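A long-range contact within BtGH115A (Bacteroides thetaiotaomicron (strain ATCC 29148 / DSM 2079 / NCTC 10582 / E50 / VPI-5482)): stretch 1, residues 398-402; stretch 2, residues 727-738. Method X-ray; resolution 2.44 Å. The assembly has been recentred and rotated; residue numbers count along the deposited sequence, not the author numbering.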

# COMPACT_ATOMS: atom_id res chain seq x y z
N GLY A 398 4.16 14.21 4.85
CA GLY A 398 5.44 14.77 4.43
C GLY A 398 5.36 15.63 3.20
O GLY A 398 4.27 15.99 2.79
N ARG A 399 6.53 15.95 2.64
CA ARG A 399 6.71 16.81 1.49
C ARG A 399 6.69 16.00 0.20
O ARG A 399 7.10 14.84 0.21
CB ARG A 399 8.09 17.48 1.56
CG ARG A 399 9.25 16.50 1.33
CD ARG A 399 10.59 17.16 1.54
NE ARG A 399 10.74 17.46 2.95
CZ ARG A 399 11.77 18.10 3.49
NH1 ARG A 399 12.80 18.53 2.76
NH2 ARG A 399 11.76 18.28 4.79
N PRO A 400 6.26 16.60 -0.92
CA PRO A 400 5.69 17.97 -0.99
C PRO A 400 4.28 18.15 -0.36
O PRO A 400 3.88 19.28 -0.11
CB PRO A 400 5.62 18.21 -2.50
CG PRO A 400 5.33 16.83 -3.05
CD PRO A 400 6.17 15.89 -2.21
N HIS A 401 3.53 17.07 -0.12
CA HIS A 401 2.20 17.22 0.56
C HIS A 401 1.71 15.87 1.15
O HIS A 401 1.86 14.85 0.50
CB HIS A 401 1.17 17.82 -0.42
CG HIS A 401 -0.05 18.33 0.26
ND1 HIS A 401 -0.98 17.49 0.84
CD2 HIS A 401 -0.48 19.60 0.50
CE1 HIS A 401 -1.93 18.23 1.41
NE2 HIS A 401 -1.65 19.50 1.21
N ASP A 402 1.09 15.87 2.34
CA ASP A 402 0.45 14.64 2.89
C ASP A 402 -0.66 14.13 1.97
O ASP A 402 -1.42 14.93 1.40
CB ASP A 402 -0.26 14.82 4.23
CG ASP A 402 0.48 15.69 5.28
OD1 ASP A 402 1.61 16.22 5.03
OD2 ASP A 402 -0.14 15.87 6.39
N GLY A 727 17.28 12.64 -4.74
CA GLY A 727 16.71 13.10 -3.50
C GLY A 727 15.32 13.71 -3.65
O GLY A 727 14.52 13.34 -4.54
N ARG A 728 15.01 14.63 -2.75
CA ARG A 728 13.73 15.30 -2.74
C ARG A 728 13.87 16.75 -3.23
O ARG A 728 13.65 17.70 -2.48
CB ARG A 728 13.12 15.22 -1.34
CG ARG A 728 13.29 13.85 -0.67
CD ARG A 728 12.17 13.45 0.27
NE ARG A 728 12.07 14.32 1.46
CZ ARG A 728 12.81 14.21 2.55
NH1 ARG A 728 13.76 13.28 2.62
NH2 ARG A 728 12.65 15.03 3.56
N SER A 729 14.23 16.88 -4.50
CA SER A 729 14.44 18.15 -5.19
C SER A 729 13.14 18.80 -5.62
O SER A 729 12.08 18.20 -5.51
CB SER A 729 15.23 17.87 -6.47
OG SER A 729 14.57 16.88 -7.25
N GLU A 730 13.24 20.01 -6.13
CA GLU A 730 12.09 20.73 -6.67
C GLU A 730 11.35 19.94 -7.79
O GLU A 730 10.12 19.81 -7.74
CB GLU A 730 12.56 22.11 -7.17
CG GLU A 730 11.45 23.08 -7.59
CD GLU A 730 10.46 23.34 -6.47
OE1 GLU A 730 10.88 23.39 -5.28
OE2 GLU A 730 9.26 23.48 -6.78
N GLU A 731 12.11 19.37 -8.74
CA GLU A 731 11.55 18.54 -9.80
C GLU A 731 10.87 17.27 -9.31
O GLU A 731 9.80 16.90 -9.81
CB GLU A 731 12.59 18.18 -10.85
CG GLU A 731 11.99 17.65 -12.13
CD GLU A 731 13.04 17.45 -13.20
OE1 GLU A 731 13.81 16.44 -13.17
OE2 GLU A 731 13.07 18.30 -14.10
N TRP A 732 11.49 16.58 -8.36
CA TRP A 732 10.89 15.42 -7.76
C TRP A 732 9.56 15.79 -7.07
O TRP A 732 8.62 14.99 -7.05
CB TRP A 732 11.87 14.71 -6.81
CG TRP A 732 11.20 13.58 -6.05
CD1 TRP A 732 11.04 12.27 -6.45
CD2 TRP A 732 10.51 13.69 -4.79
NE1 TRP A 732 10.33 11.55 -5.49
CE2 TRP A 732 9.99 12.40 -4.47
CE3 TRP A 732 10.31 14.74 -3.89
CZ2 TRP A 732 9.31 12.14 -3.28
CZ3 TRP A 732 9.59 14.48 -2.72
CH2 TRP A 732 9.10 13.19 -2.44
N LYS A 733 9.46 17.00 -6.54
CA LYS A 733 8.28 17.41 -5.79
C LYS A 733 7.15 17.59 -6.78
O LYS A 733 6.06 17.11 -6.57
CB LYS A 733 8.53 18.71 -5.00
CG LYS A 733 9.23 18.50 -3.66
CD LYS A 733 9.64 19.82 -3.05
CE LYS A 733 10.42 19.63 -1.74
NZ LYS A 733 10.91 20.96 -1.24
N GLU A 734 7.45 18.30 -7.86
CA GLU A 734 6.59 18.47 -9.01
C GLU A 734 6.17 17.11 -9.54
O GLU A 734 4.98 16.89 -9.76
CB GLU A 734 7.35 19.26 -10.09
CG GLU A 734 6.95 20.71 -10.30
CD GLU A 734 6.48 21.39 -9.03
OE1 GLU A 734 7.33 21.63 -8.15
OE2 GLU A 734 5.27 21.69 -8.90
N ASN A 735 7.14 16.22 -9.73
CA ASN A 735 6.91 14.92 -10.33
C ASN A 735 5.82 14.17 -9.56
O ASN A 735 4.84 13.79 -10.13
CB ASN A 735 8.20 14.07 -10.37
CG ASN A 735 9.13 14.40 -11.58
OD1 ASN A 735 8.90 15.34 -12.38
ND2 ASN A 735 10.19 13.59 -11.71
N VAL A 736 5.97 13.98 -8.25
CA VAL A 736 5.07 13.10 -7.50
C VAL A 736 3.66 13.67 -7.24
O VAL A 736 2.73 12.92 -7.04
CB VAL A 736 5.71 12.65 -6.18
CG1 VAL A 736 6.95 11.81 -6.46
CG2 VAL A 736 6.05 13.84 -5.29
N LEU A 737 3.52 14.99 -7.24
CA LEU A 737 2.22 15.63 -7.10
C LEU A 737 1.31 15.36 -8.33
O LEU A 737 0.09 15.20 -8.16
CB LEU A 737 2.37 17.15 -6.90
CG LEU A 737 2.74 17.72 -5.51
CD1 LEU A 737 3.04 19.23 -5.51
CD2 LEU A 737 1.73 17.40 -4.41
N ARG A 738 1.90 15.35 -9.52
CA ARG A 738 1.17 15.25 -10.78
C ARG A 738 1.30 13.86 -11.42
O ARG A 738 0.70 13.58 -12.45
CB ARG A 738 1.61 16.35 -11.77
CG ARG A 738 3.01 16.14 -12.30
CD ARG A 738 3.58 17.36 -12.96
NE ARG A 738 4.97 17.07 -13.16
CZ ARG A 738 5.95 17.96 -13.30
NH1 ARG A 738 5.69 19.28 -13.29
NH2 ARG A 738 7.19 17.51 -13.44
O HOH W 1 13.73 18.51 0.17

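Pro400, with Arg399 beside it, sets the contact against the side of a helix. Pro400 follows a cis peptide bond; its CA-to-CB bond points toward the helix that runs from Glu730 to Arg738, and the ring, puckered C-gamma endo, packs against it. Four helix residues meet it. Pro400 CD lies 3.7 Å from Trp732 CZ3 and 3.7 Å from Val736 CG2, while Pro400 CG is 3.7 Å from Leu737 CG and 3.6 Å from the backbone atom Lys733 O. These residues, at positions i, i+1, i+4 and i+5, share one side of the helix, so a compact, rigid ring can touch them all.

Leu737 leaves its backbone sideways, but chi1 m and chi2 t bring its end nearer, with Leu737 CD2 4.1 Å from His401 CB. Trp732 also starts sideways; chi1 t with chi2 at 87° carries the indole in, its edge meeting the backbone of the other stretch where Trp732 CH2 is 3.7 Å from Arg399 O. His401 turns its imidazole away from the helix and uses it locally, His401 ND1 donating to Asp402 O at 2.7 Å.

Lys733 is extended beyond chi1 (m, then t, t, t), so its methylenes serve as packing surface: Lys733 CG is 3.8 Å from Pro400 CB, and Lys733 CE is 4.1 Å from Arg399 CD.

No direct hydrogen bond joins the stretches. Arg399 (p, t, p) and Arg728 bring two donors of like charge together, Arg399 NE to Arg728 NH2 at 3.2 Å, with Arg728 NH2 over one face of the Arg399 guanidinium. A water bridges the Arg399 side chain to the Arg728 backbone, accepting from Arg399 NH1 at 2.8 Å and donating to Arg728 O at 2.8 Å. Nearby, Ser729 (chi1 p) caps the helix, its OG accepting from Trp732 N at 3.3 Å.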